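Local coordinates for protein cyanuric acid amidohydrolase (PDB 4NQ3) that hydrolyses cyanuric acid, opening its s-triazine ring to give carboxybiuret, a step in the breakdown of herbicides such as atrazine, at residues A[5-11]-A[88-94]; A[33-37]-A[72-76]; A[55-60]-A[75-79]; A[155-159]-A[231-235]; A[187-192]-A[223-227]. One frame throughout, in Å; residues are numbered along the deposited sequence.

Interactions 1, 2 and 3 all lie in the first of three repeating units, interactions 4 and 5 in the second. The mixed sheet ordered 2-10, 89-97, 34-41, 75-80 holds interactions 1 and 2, centres about 12 Å apart, and interaction 3 lays helix 51-67 on it, sharing Cys75 and Leu76 with interaction 2. Along the chain, 2 and 3 fall between the two strands joined by interaction 1; likewise 5 falls between the segments of 4, with centres about 9 Å apart. Interactions 3 and 4 meet where Met78 O accepts from Lys156 NZ (2.9 Å), so neighbouring units join at the active site, and interactions 3 and 5 both reach the same barbituric acid.

Interaction 1: A[5-11]-A[88-94]; sequences KVHRIAT and PHFLVFE
Two extended strands, 5-10 and 89-94, form a regular antiparallel ladder joining the first and last strands of the first repeating unit's four-stranded sheet, their axes 4.6 Å apart at closest and 162° between directions. Lys5-Glu94, His7-Val92 and Ile9-Phe90 are hydrogen-bonded pairs; Val6-Phe93, Arg8-Leu91 and Ala10-His89 are non-hydrogen-bonded. Each hydrogen-bonded pair closes a two-bond ring: Lys5 N to Glu94 O 2.9 Å and Glu94 N to Lys5 O 2.7 Å; His7 N to Val92 O and Val92 N to His7 O, both 2.8 Å; Ile9 N to Phe90 O 2.9 Å and Phe90 N to Ile9 O 2.8 Å.

One end holds a polar cluster. Glu94, extended (chi1 and chi2 t), takes a hydrogen bond from His7 NE2 to its OE1 (2.9 Å) and a salt bridge whose hydrogen bond, Lys5 NZ to Glu94 OE2 at 3.3 Å, is weak; Ala30 N also donates to that OE2.

Apolar contacts follow the faces: Val6 CG2 lies 3.6 Å from Phe93 CD1, Val6 CG1 4.0 Å from Leu91 CD1, and, on the His7 face, Ile9 CD1 4.3 Å from Val92 CG2. Past the strand, Thr11 CG2 makes a CH-pi contact over the Phe90 ring, 3.5 Å from its centroid.

Strand 2-10 is an outer strand of this mixed sheet within the chain, and 89-97 pairs on its other edge with 34-41; strand 281-286 packs against Val6, Arg8 and Leu91.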
# COMPACT_ATOMS: atom_id res chain seq x y z
N LYS A 5 18.73 -15.56 -30.68
CA LYS A 5 17.75 -16.49 -30.17
C LYS A 5 17.17 -15.85 -28.91
O LYS A 5 17.91 -15.49 -27.99
CB LYS A 5 18.42 -17.85 -29.89
CG LYS A 5 18.36 -18.84 -31.07
CD LYS A 5 19.41 -19.95 -31.00
CE LYS A 5 19.15 -20.97 -29.87
NZ LYS A 5 20.32 -21.89 -29.56
N VAL A 6 15.86 -15.65 -28.89
CA VAL A 6 15.20 -15.06 -27.73
C VAL A 6 14.26 -16.05 -27.05
O VAL A 6 13.35 -16.59 -27.69
CB VAL A 6 14.41 -13.81 -28.12
CG1 VAL A 6 13.68 -13.25 -26.92
CG2 VAL A 6 15.35 -12.80 -28.70
N HIS A 7 14.47 -16.28 -25.75
CA HIS A 7 13.72 -17.30 -25.02
C HIS A 7 12.87 -16.73 -23.90
O HIS A 7 13.40 -16.11 -22.99
CB HIS A 7 14.68 -18.32 -24.39
CG HIS A 7 15.59 -18.99 -25.37
ND1 HIS A 7 15.20 -20.06 -26.14
CD2 HIS A 7 16.88 -18.73 -25.70
CE1 HIS A 7 16.21 -20.44 -26.90
NE2 HIS A 7 17.24 -19.65 -26.65
N ARG A 8 11.55 -16.93 -23.94
CA ARG A 8 10.71 -16.44 -22.85
C ARG A 8 10.40 -17.57 -21.84
O ARG A 8 9.77 -18.56 -22.16
CB ARG A 8 9.42 -15.84 -23.38
CG ARG A 8 8.81 -14.82 -22.46
CD ARG A 8 7.69 -14.00 -23.15
NE ARG A 8 6.58 -14.88 -23.51
CZ ARG A 8 5.73 -14.70 -24.51
NH1 ARG A 8 5.78 -13.65 -25.32
NH2 ARG A 8 4.79 -15.61 -24.69
N ILE A 9 10.89 -17.42 -20.62
CA ILE A 9 10.78 -18.47 -19.63
C ILE A 9 9.90 -18.05 -18.43
O ILE A 9 10.13 -17.01 -17.82
CB ILE A 9 12.18 -18.88 -19.14
CG1 ILE A 9 13.00 -19.38 -20.33
CG2 ILE A 9 12.11 -19.94 -18.04
CD1 ILE A 9 14.41 -19.77 -20.01
N ALA A 10 8.89 -18.85 -18.11
CA ALA A 10 8.07 -18.58 -16.93
C ALA A 10 8.87 -18.78 -15.60
O ALA A 10 9.84 -19.52 -15.56
CB ALA A 10 6.86 -19.45 -16.94
N THR A 11 8.46 -18.09 -14.55
CA THR A 11 9.06 -18.22 -13.21
C THR A 11 7.96 -18.19 -12.15
O THR A 11 7.01 -17.40 -12.24
CB THR A 11 10.04 -17.08 -12.91
OG1 THR A 11 9.30 -15.86 -12.84
CG2 THR A 11 11.11 -16.94 -14.01
N PRO A 88 4.90 -12.72 -14.37
CA PRO A 88 6.35 -12.76 -14.13
C PRO A 88 7.09 -13.75 -15.02
O PRO A 88 6.70 -14.93 -15.11
CB PRO A 88 6.45 -13.18 -12.66
CG PRO A 88 5.15 -12.74 -12.07
CD PRO A 88 4.14 -12.94 -13.13
N HIS A 89 8.17 -13.28 -15.64
CA HIS A 89 8.97 -14.10 -16.56
C HIS A 89 10.38 -13.58 -16.81
O HIS A 89 10.70 -12.44 -16.46
CB HIS A 89 8.25 -14.21 -17.89
CG HIS A 89 8.12 -12.90 -18.59
ND1 HIS A 89 7.18 -11.96 -18.21
CD2 HIS A 89 8.81 -12.35 -19.61
CE1 HIS A 89 7.28 -10.90 -18.99
NE2 HIS A 89 8.27 -11.11 -19.85
N PHE A 90 11.21 -14.43 -17.39
CA PHE A 90 12.54 -14.05 -17.89
C PHE A 90 12.54 -14.00 -19.42
O PHE A 90 11.88 -14.79 -20.08
CB PHE A 90 13.62 -15.03 -17.42
CG PHE A 90 13.84 -15.02 -15.94
CD1 PHE A 90 13.79 -13.83 -15.23
CD2 PHE A 90 14.08 -16.20 -15.26
CE1 PHE A 90 13.98 -13.83 -13.85
CE2 PHE A 90 14.27 -16.21 -13.88
CZ PHE A 90 14.23 -15.03 -13.17
N LEU A 91 13.30 -13.07 -19.98
CA LEU A 91 13.57 -13.00 -21.40
C LEU A 91 15.06 -13.24 -21.64
O LEU A 91 15.87 -12.35 -21.36
CB LEU A 91 13.19 -11.64 -21.91
CG LEU A 91 12.71 -11.62 -23.33
CD1 LEU A 91 11.71 -12.74 -23.49
CD2 LEU A 91 12.08 -10.27 -23.56
N VAL A 92 15.44 -14.41 -22.13
CA VAL A 92 16.87 -14.67 -22.35
C VAL A 92 17.26 -14.40 -23.79
O VAL A 92 16.64 -14.91 -24.71
CB VAL A 92 17.26 -16.11 -22.03
CG1 VAL A 92 18.74 -16.29 -22.31
CG2 VAL A 92 16.98 -16.41 -20.57
N PHE A 93 18.29 -13.58 -23.96
CA PHE A 93 18.82 -13.19 -25.27
C PHE A 93 20.12 -13.92 -25.54
O PHE A 93 21.13 -13.67 -24.86
CB PHE A 93 19.07 -11.68 -25.30
CG PHE A 93 17.81 -10.86 -25.30
CD1 PHE A 93 17.13 -10.61 -26.49
CD2 PHE A 93 17.31 -10.34 -24.12
CE1 PHE A 93 15.96 -9.84 -26.50
CE2 PHE A 93 16.14 -9.57 -24.11
CZ PHE A 93 15.47 -9.32 -25.30
N GLU A 94 20.12 -14.80 -26.54
CA GLU A 94 21.27 -15.64 -26.85
C GLU A 94 21.82 -15.32 -28.22
O GLU A 94 21.07 -15.02 -29.12
CB GLU A 94 20.84 -17.11 -26.79
CG GLU A 94 21.94 -18.14 -27.02
CD GLU A 94 21.39 -19.57 -27.09
OE1 GLU A 94 20.14 -19.70 -27.06
OE2 GLU A 94 22.17 -20.55 -27.17

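Interaction 2: A[33-37]-A[72-76]; sequences GILAI and DEVCL
Glu73 ends a short 3-10 segment, and after it the chain extends to run parallel to strand 34-37; end to end the touching parts diverge by 30°. Val74 (phi/psi -79/133, chi1 t) comes first. Its CG1 packs 3.8 Å from Ile34 CG2 and 4.4 Å from Ile37 CG1, while its CG2 lies 3.7 Å from Ile34 O.

Cys75 pairs with Ala36, CA to CA 4.3 Å, and supplies both backbone bonds: Cys75 N donates to Leu35 O (3.1 Å), and Cys75 O accepts from Ile37 N (2.7 Å). Ala36 CB and Cys75 CB meet at 3.7 Å on one face of the sheet. The partner strand is irregular just here: on its other edge Leu35 (-89/-48) and Ala36 (-153/154) both face Phe93 of strand 89-97, a classic beta bulge.

Leu76 pairs with Ile37 (CA to CA 5.1 Å) on the other face, its CD2 3.8 Å from Ile37 CB with chi1 m and chi2 t. Leu76 N donates to Glu235 OE1, tying this edge to the second repeating unit.

The two strands belong to a beta-alpha-beta unit through helix 51-67. Between these segments the polar links are wholly main-chain, with small and branched apolar side chains closing both faces, consistent with a register set by backbone pairing.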
# COMPACT_ATOMS: atom_id res chain seq x y z
N GLY A 33 26.59 -18.50 -25.11
CA GLY A 33 26.02 -17.51 -26.01
C GLY A 33 24.96 -16.61 -25.40
O GLY A 33 24.28 -15.86 -26.10
N ILE A 34 24.80 -16.70 -24.08
CA ILE A 34 23.84 -15.85 -23.41
C ILE A 34 24.40 -14.44 -23.29
O ILE A 34 25.43 -14.23 -22.65
CB ILE A 34 23.48 -16.38 -22.03
CG1 ILE A 34 22.70 -17.67 -22.14
CG2 ILE A 34 22.67 -15.37 -21.27
CD1 ILE A 34 22.29 -18.22 -20.78
N LEU A 35 23.75 -13.49 -23.94
CA LEU A 35 24.17 -12.10 -23.89
C LEU A 35 23.52 -11.34 -22.74
O LEU A 35 24.22 -10.61 -22.02
CB LEU A 35 23.86 -11.39 -25.20
CG LEU A 35 24.73 -11.93 -26.32
CD1 LEU A 35 24.50 -11.14 -27.58
CD2 LEU A 35 26.16 -11.79 -25.88
N ALA A 36 22.21 -11.47 -22.58
CA ALA A 36 21.51 -10.71 -21.54
C ALA A 36 20.28 -11.43 -21.10
O ALA A 36 19.72 -12.20 -21.85
CB ALA A 36 21.15 -9.31 -22.05
N ILE A 37 19.84 -11.18 -19.87
CA ILE A 37 18.54 -11.67 -19.43
C ILE A 37 17.67 -10.53 -18.91
O ILE A 37 18.10 -9.79 -18.03
CB ILE A 37 18.67 -12.71 -18.34
CG1 ILE A 37 19.59 -13.84 -18.78
CG2 ILE A 37 17.33 -13.32 -18.06
CD1 ILE A 37 19.74 -14.89 -17.69
N ASP A 72 29.78 -12.95 -15.33
CA ASP A 72 29.68 -11.56 -14.91
C ASP A 72 29.47 -10.62 -16.07
O ASP A 72 29.05 -9.47 -15.85
CB ASP A 72 30.93 -11.15 -14.13
CG ASP A 72 31.02 -11.85 -12.78
OD1 ASP A 72 29.95 -12.15 -12.17
OD2 ASP A 72 32.16 -12.11 -12.34
N GLU A 73 29.72 -11.11 -17.28
CA GLU A 73 29.60 -10.30 -18.49
C GLU A 73 28.19 -10.36 -19.05
O GLU A 73 27.87 -9.65 -19.99
CB GLU A 73 30.61 -10.76 -19.53
CG GLU A 73 32.03 -10.37 -19.17
CD GLU A 73 33.08 -11.34 -19.72
OE1 GLU A 73 32.82 -12.00 -20.77
OE2 GLU A 73 34.15 -11.50 -19.08
N VAL A 74 27.34 -11.19 -18.47
CA VAL A 74 25.94 -11.25 -18.90
C VAL A 74 25.18 -10.08 -18.32
O VAL A 74 25.31 -9.78 -17.13
CB VAL A 74 25.25 -12.58 -18.48
CG1 VAL A 74 23.78 -12.59 -18.89
CG2 VAL A 74 25.98 -13.75 -19.06
N CYS A 75 24.41 -9.38 -19.14
CA CYS A 75 23.61 -8.27 -18.64
C CYS A 75 22.35 -8.78 -18.00
O CYS A 75 21.54 -9.46 -18.65
CB CYS A 75 23.27 -7.31 -19.76
SG CYS A 75 24.69 -6.25 -20.18
N LEU A 76 22.19 -8.45 -16.72
CA LEU A 76 21.00 -8.84 -15.98
C LEU A 76 20.14 -7.60 -15.71
O LEU A 76 20.49 -6.77 -14.86
CB LEU A 76 21.39 -9.56 -14.69
CG LEU A 76 22.12 -10.90 -14.85
CD1 LEU A 76 22.42 -11.56 -13.50
CD2 LEU A 76 21.34 -11.88 -15.74

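Interaction 3: A[55-60]-A[75-79]; sequences AVQSLQ and CLVMS. With BR8 (barbituric acid), chain C.
This is the helix-on-sheet packing of a beta-alpha-beta unit: helix 51-67, the crossover between parallel strands 34-41 and 75-80, lies over the second of them. The helical segment 55-60 runs 149° to strand 75-79, with axes 9.4 Å apart at closest approach. Leu59 N to Ala55 O (2.8 Å) and Gln60 N to Val56 O (2.7 Å) are the bonds of regular helix, whose turn places Ala55, Val56, Leu59 and Gln60 on the strand side.

Alternation along the strand turns Leu76 and Met78 toward the helix and Val77 away. Leu76 (chi1 m, chi2 t) loses the most area to the helix segment. Its CD1 sits 3.9 Å from Val56 CG1 and 3.9 Å from Gln60 CG, and its CD2 4.1 Å from Leu59 CD1.

Met78, a selenomethionine, is next, curled with chi1 and chi2 both m. Its SE approaches Ala55 CB at 3.8 Å, its CG Val56 CG2 at 3.6 Å, and its CE Leu59 CD1 at 3.7 Å. Leu59 (chi1 m, chi2 t) points toward the strand, and its CD1 touches both residues. The contacts are van der Waals, apolar but for the aliphatic CG of Gln60.

The strand's far end belongs to the active site: Met78 O accepts from Lys156 NZ, and Ser79, a substrate-binding residue whose OG is also bonded to Lys40 NZ, brings that OG to 2.9 Å from N3 of barbituric acid.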
# COMPACT_ATOMS: atom_id res chain seq x y z
N ALA A 55 16.35 -12.25 -7.76
CA ALA A 55 16.46 -12.91 -9.07
C ALA A 55 17.89 -12.84 -9.60
O ALA A 55 18.39 -13.79 -10.20
CB ALA A 55 15.51 -12.29 -10.06
N VAL A 56 18.55 -11.70 -9.40
CA VAL A 56 19.90 -11.51 -9.92
C VAL A 56 20.83 -12.51 -9.28
O VAL A 56 21.55 -13.24 -9.97
CB VAL A 56 20.42 -10.09 -9.67
CG1 VAL A 56 21.88 -10.02 -9.96
CG2 VAL A 56 19.67 -9.08 -10.58
N GLN A 57 20.78 -12.58 -7.96
CA GLN A 57 21.62 -13.51 -7.21
C GLN A 57 21.39 -14.91 -7.69
O GLN A 57 22.32 -15.67 -7.90
CB GLN A 57 21.34 -13.41 -5.72
CG GLN A 57 22.39 -14.01 -4.84
CD GLN A 57 22.11 -13.78 -3.37
OE1 GLN A 57 21.07 -14.22 -2.83
NE2 GLN A 57 23.04 -13.10 -2.71
N SER A 58 20.13 -15.26 -7.88
CA SER A 58 19.78 -16.60 -8.29
C SER A 58 20.30 -16.91 -9.67
O SER A 58 20.81 -18.01 -9.93
CB SER A 58 18.28 -16.79 -8.24
OG SER A 58 17.87 -16.64 -6.90
N LEU A 59 20.17 -15.92 -10.55
CA LEU A 59 20.65 -16.07 -11.91
C LEU A 59 22.17 -16.12 -11.94
O LEU A 59 22.74 -16.95 -12.65
CB LEU A 59 20.13 -14.93 -12.77
CG LEU A 59 18.70 -15.13 -13.25
CD1 LEU A 59 18.18 -13.86 -13.94
CD2 LEU A 59 18.61 -16.36 -14.15
N GLN A 60 22.81 -15.27 -11.13
CA GLN A 60 24.27 -15.24 -11.04
C GLN A 60 24.83 -16.60 -10.59
O GLN A 60 25.78 -17.13 -11.21
CB GLN A 60 24.73 -14.15 -10.09
CG GLN A 60 24.85 -12.76 -10.68
CD GLN A 60 25.05 -11.69 -9.57
OE1 GLN A 60 24.96 -11.99 -8.37
NE2 GLN A 60 25.37 -10.46 -9.98
N CYS A 75 24.41 -9.38 -19.14
CA CYS A 75 23.61 -8.27 -18.64
C CYS A 75 22.35 -8.78 -18.00
O CYS A 75 21.54 -9.46 -18.65
CB CYS A 75 23.27 -7.31 -19.76
SG CYS A 75 24.69 -6.25 -20.18
N LEU A 76 22.19 -8.45 -16.72
CA LEU A 76 21.00 -8.84 -15.98
C LEU A 76 20.14 -7.60 -15.71
O LEU A 76 20.49 -6.77 -14.86
CB LEU A 76 21.39 -9.56 -14.69
CG LEU A 76 22.12 -10.90 -14.85
CD1 LEU A 76 22.42 -11.56 -13.50
CD2 LEU A 76 21.34 -11.88 -15.74
N VAL A 77 19.06 -7.47 -16.46
CA VAL A 77 18.07 -6.41 -16.25
C VAL A 77 16.82 -6.97 -15.58
O VAL A 77 15.97 -7.58 -16.23
CB VAL A 77 17.63 -5.73 -17.58
CG1 VAL A 77 16.71 -4.59 -17.29
CG2 VAL A 77 18.82 -5.31 -18.39
N MSE A 78 16.69 -6.79 -14.27
CA MSE A 78 15.49 -7.25 -13.60
C MSE A 78 14.60 -6.07 -13.31
O MSE A 78 14.92 -5.24 -12.47
CB MSE A 78 15.82 -7.99 -12.31
CG MSE A 78 16.65 -9.27 -12.49
SE MSE A 78 15.69 -10.67 -13.46
CE MSE A 78 16.77 -10.66 -15.09
N SER A 79 13.48 -5.99 -14.02
CA SER A 79 12.52 -4.93 -13.80
C SER A 79 11.37 -5.43 -12.97
O SER A 79 10.68 -6.36 -13.39
CB SER A 79 11.98 -4.38 -15.11
OG SER A 79 11.14 -3.28 -14.84
N1 BR8 C . 12.37 -0.25 -11.85
C2 BR8 C . 11.68 -1.40 -11.76
O2 BR8 C . 12.08 -2.25 -10.98
N3 BR8 C . 10.56 -1.60 -12.51
C4 BR8 C . 10.08 -0.61 -13.41
O4 BR8 C . 9.06 -0.82 -14.07
C5 BR8 C . 10.80 0.72 -13.64
C6 BR8 C . 12.01 0.78 -12.72
O8 BR8 C . 12.70 1.77 -12.72

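Interaction 4: A[155-159]-A[231-235]; sequences VKCPL and LLGHE
Two backbone hydrogen bonds hold the segments: Lys156 N to Glu235 O at 2.9 Å and Glu235 N to Lys156 O at 3.1 Å. They make Lys156 and Glu235 an antiparallel hydrogen-bonded pair, CA to CA 5.0 Å. Farther along, where 231-234 is irregular, a water takes over, accepting from Leu159 N (3.1 Å) and donating to Leu231 O (2.5 Å). CA-H...O contacts flank the pair, Val155 CA to Glu235 O at 3.2 Å and His234 CA to Lys156 O at 3.1 Å.

Lys156 is an active-site lysine. With chi1 t, chi2 p and the last two angles t, its side chain leads off from this contact until NZ reaches Met78 O and Ser226 OG, its partner in one of three potential Ser-Lys dyads. Pairing strand 150-157 with the start of strand 235-242 sets Lys156 in the second repeating unit's mixed sheet. Glu235 sends OE1 across to Leu76 N of the first unit.

Around this core, Pro158 loses the most area to 231-235. Its CD lies 3.2 Å from Gly233 O and over the His234 ring, a CH-pi contact 4.0 Å from the centroid; its CB is 3.4 Å from Leu231 O. His234 (chi1 m) also brings CD2 to 3.6 Å from Cys157 CB, while its ND1 bonds to Thr114 OG1. Leu231 (chi1 p, chi2 t) reaches with CD2 to 3.9 Å from Lys156 CG and 3.7 Å from Cys157 O.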
# COMPACT_ATOMS: atom_id res chain seq x y z
N VAL A 155 18.25 -0.11 -20.56
CA VAL A 155 19.29 0.25 -19.61
C VAL A 155 18.81 -0.04 -18.19
O VAL A 155 17.69 0.31 -17.82
CB VAL A 155 19.69 1.73 -19.74
CG1 VAL A 155 20.53 2.18 -18.54
CG2 VAL A 155 20.46 1.93 -20.99
N LYS A 156 19.66 -0.69 -17.41
CA LYS A 156 19.41 -0.88 -16.00
C LYS A 156 20.26 0.13 -15.26
O LYS A 156 21.48 0.15 -15.44
CB LYS A 156 19.76 -2.30 -15.57
CG LYS A 156 19.36 -2.61 -14.15
CD LYS A 156 17.89 -2.80 -14.08
CE LYS A 156 17.34 -2.45 -12.72
NZ LYS A 156 15.84 -2.47 -12.72
N CYS A 157 19.65 0.99 -14.46
CA CYS A 157 20.42 2.05 -13.80
C CYS A 157 20.18 2.06 -12.30
O CYS A 157 19.19 1.52 -11.82
CB CYS A 157 20.05 3.42 -14.37
SG CYS A 157 18.26 3.71 -14.27
N PRO A 158 21.07 2.72 -11.56
CA PRO A 158 21.02 2.70 -10.09
C PRO A 158 19.99 3.67 -9.55
O PRO A 158 19.23 4.22 -10.34
CB PRO A 158 22.44 3.10 -9.69
CG PRO A 158 22.91 3.93 -10.79
CD PRO A 158 22.31 3.35 -12.04
N LEU A 159 19.94 3.81 -8.22
CA LEU A 159 19.07 4.80 -7.57
C LEU A 159 19.70 5.21 -6.26
O LEU A 159 20.74 4.68 -5.88
CB LEU A 159 17.67 4.23 -7.35
CG LEU A 159 17.56 2.93 -6.52
CD1 LEU A 159 17.77 3.19 -5.03
CD2 LEU A 159 16.23 2.26 -6.74
N LEU A 231 22.18 -2.47 -8.06
CA LEU A 231 23.44 -2.31 -8.77
C LEU A 231 23.97 -0.89 -8.59
O LEU A 231 23.19 0.02 -8.38
CB LEU A 231 23.26 -2.64 -10.25
CG LEU A 231 22.64 -1.60 -11.20
CD1 LEU A 231 22.86 -2.03 -12.61
CD2 LEU A 231 21.19 -1.44 -10.97
N LEU A 232 25.28 -0.70 -8.71
CA LEU A 232 25.82 0.65 -8.57
C LEU A 232 26.18 1.28 -9.90
O LEU A 232 26.38 2.50 -9.97
CB LEU A 232 27.03 0.65 -7.65
CG LEU A 232 26.67 0.22 -6.23
CD1 LEU A 232 27.90 0.29 -5.38
CD2 LEU A 232 25.51 1.08 -5.65
N GLY A 233 26.26 0.45 -10.95
CA GLY A 233 26.51 0.91 -12.32
C GLY A 233 25.33 0.73 -13.27
O GLY A 233 24.16 0.86 -12.88
N HIS A 234 25.63 0.47 -14.55
CA HIS A 234 24.59 0.28 -15.56
C HIS A 234 24.76 -1.01 -16.36
O HIS A 234 25.89 -1.47 -16.57
CB HIS A 234 24.57 1.46 -16.56
CG HIS A 234 24.47 2.81 -15.92
ND1 HIS A 234 25.56 3.47 -15.40
CD2 HIS A 234 23.41 3.63 -15.72
CE1 HIS A 234 25.18 4.63 -14.91
NE2 HIS A 234 23.88 4.76 -15.09
N GLU A 235 23.65 -1.59 -16.81
CA GLU A 235 23.68 -2.64 -17.83
C GLU A 235 23.02 -2.10 -19.08
O GLU A 235 21.93 -1.54 -19.01
CB GLU A 235 22.98 -3.90 -17.38
CG GLU A 235 23.36 -4.30 -15.97
CD GLU A 235 24.44 -5.37 -15.93
OE1 GLU A 235 24.12 -6.52 -15.54
OE2 GLU A 235 25.62 -5.05 -16.27
O HOH W 1 21.20 1.14 -7.34

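Interaction 5: A[187-192]-A[223-227]; sequences SRGASA and ASCSS. With BR8 (barbituric acid), chain C.
Segment 187-192 is regular helix, with Ser191 N to Ser187 O at 3.1 Å and Ala192 N to Arg188 O at 2.8 Å, and it crosses the extended strand 223-227 at 148°, the axes coming within 7.7 Å. CA atoms are 5.1 Å apart for Arg188 and Cys225, 5.3 Å for Ala192 and Ala223. Helix 180-199 thus packs on an outer strand of the second repeating unit's sheet.

Small side chains fill much of the interface. Cys225 (chi1 m) points toward the helix, its SG 3.8 Å from Ser191 CB and 4.1 Å from Ala192 CB. Ala192 CB also meets Ala223 CB at 3.9 Å. Ser191 turns its OG back to Ser187 O (2.9 Å). Arg188 (chi1 m, chi2 t, chi3 m) lies along the strand, CB 3.9 Å from Cys225 CB and CD 3.3 Å from Cys225 O, with NE in a salt bridge to Glu337.

Helix and strand converge on the ligand. Arg188 NH1 (3.0 Å) and Ser227 N (2.6 Å) both donate to barbituric acid O8, while Ser227 O takes the neighbouring N1-H (2.8 Å from N1). Ser226, the nucleophile, points away from the helix, with OG 3.4 Å from ligand N1 and hydrogen-bonded to Lys156 NZ.

Helix and strand thus pack without mutual hydrogen bonds, and polar groups at one end bind the ligand. Arg52 and Arg314 bond it too, consistent with the threefold active site of the three repeating units.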
# COMPACT_ATOMS: atom_id res chain seq x y z
N SER A 187 17.43 9.01 -12.46
CA SER A 187 18.36 8.05 -13.02
C SER A 187 17.85 7.51 -14.36
O SER A 187 18.63 7.37 -15.31
CB SER A 187 18.63 6.92 -12.04
OG SER A 187 19.54 6.02 -12.64
N ARG A 188 16.55 7.19 -14.44
CA ARG A 188 15.99 6.74 -15.71
C ARG A 188 16.13 7.85 -16.75
O ARG A 188 16.52 7.59 -17.89
CB ARG A 188 14.50 6.35 -15.57
CG ARG A 188 14.19 5.05 -14.84
CD ARG A 188 12.70 4.72 -14.89
NE ARG A 188 11.93 5.77 -14.24
CZ ARG A 188 11.38 5.66 -13.03
NH1 ARG A 188 11.48 4.52 -12.35
NH2 ARG A 188 10.70 6.67 -12.50
N GLY A 189 15.84 9.08 -16.33
CA GLY A 189 15.87 10.22 -17.22
C GLY A 189 17.24 10.51 -17.78
O GLY A 189 17.39 10.70 -18.99
N ALA A 190 18.25 10.57 -16.90
CA ALA A 190 19.62 10.80 -17.35
C ALA A 190 20.08 9.70 -18.29
O ALA A 190 20.67 9.97 -19.33
CB ALA A 190 20.55 10.92 -16.19
N SER A 191 19.80 8.46 -17.94
CA SER A 191 20.12 7.35 -18.82
C SER A 191 19.43 7.47 -20.17
O SER A 191 20.03 7.21 -21.21
CB SER A 191 19.71 6.03 -18.17
OG SER A 191 20.48 5.83 -17.00
N ALA A 192 18.17 7.88 -20.18
CA ALA A 192 17.44 8.02 -21.42
C ALA A 192 18.10 9.09 -22.32
O ALA A 192 18.26 8.90 -23.52
CB ALA A 192 15.99 8.36 -21.14
N ALA A 223 14.74 4.68 -26.07
CA ALA A 223 15.21 4.47 -24.70
C ALA A 223 14.20 3.69 -23.87
O ALA A 223 13.00 3.96 -23.90
CB ALA A 223 15.51 5.83 -24.03
N SER A 224 14.70 2.70 -23.14
CA SER A 224 13.89 2.05 -22.11
C SER A 224 14.72 1.85 -20.84
O SER A 224 15.60 1.01 -20.79
CB SER A 224 13.34 0.74 -22.61
OG SER A 224 12.71 0.04 -21.55
N CYS A 225 14.45 2.64 -19.81
CA CYS A 225 15.28 2.61 -18.61
C CYS A 225 14.56 2.10 -17.39
O CYS A 225 13.40 2.44 -17.14
CB CYS A 225 15.82 4.00 -18.36
SG CYS A 225 16.66 4.54 -19.84
N SER A 226 15.25 1.27 -16.63
CA SER A 226 14.71 0.61 -15.45
C SER A 226 15.72 0.76 -14.31
O SER A 226 16.89 0.37 -14.44
CB SER A 226 14.41 -0.86 -15.75
OG SER A 226 13.95 -1.54 -14.61
N SER A 227 15.26 1.35 -13.20
CA SER A 227 16.14 1.67 -12.09
C SER A 227 16.04 0.56 -11.03
O SER A 227 15.03 -0.13 -10.95
CB SER A 227 15.77 3.04 -11.53
OG SER A 227 16.68 3.49 -10.54
N1 BR8 C . 12.37 -0.25 -11.85
C2 BR8 C . 11.68 -1.40 -11.76
O2 BR8 C . 12.08 -2.25 -10.98
N3 BR8 C . 10.56 -1.60 -12.51
C4 BR8 C . 10.08 -0.61 -13.41
O4 BR8 C . 9.06 -0.82 -14.07
C5 BR8 C . 10.80 0.72 -13.64
C6 BR8 C . 12.01 0.78 -12.72
O8 BR8 C . 12.70 1.77 -12.72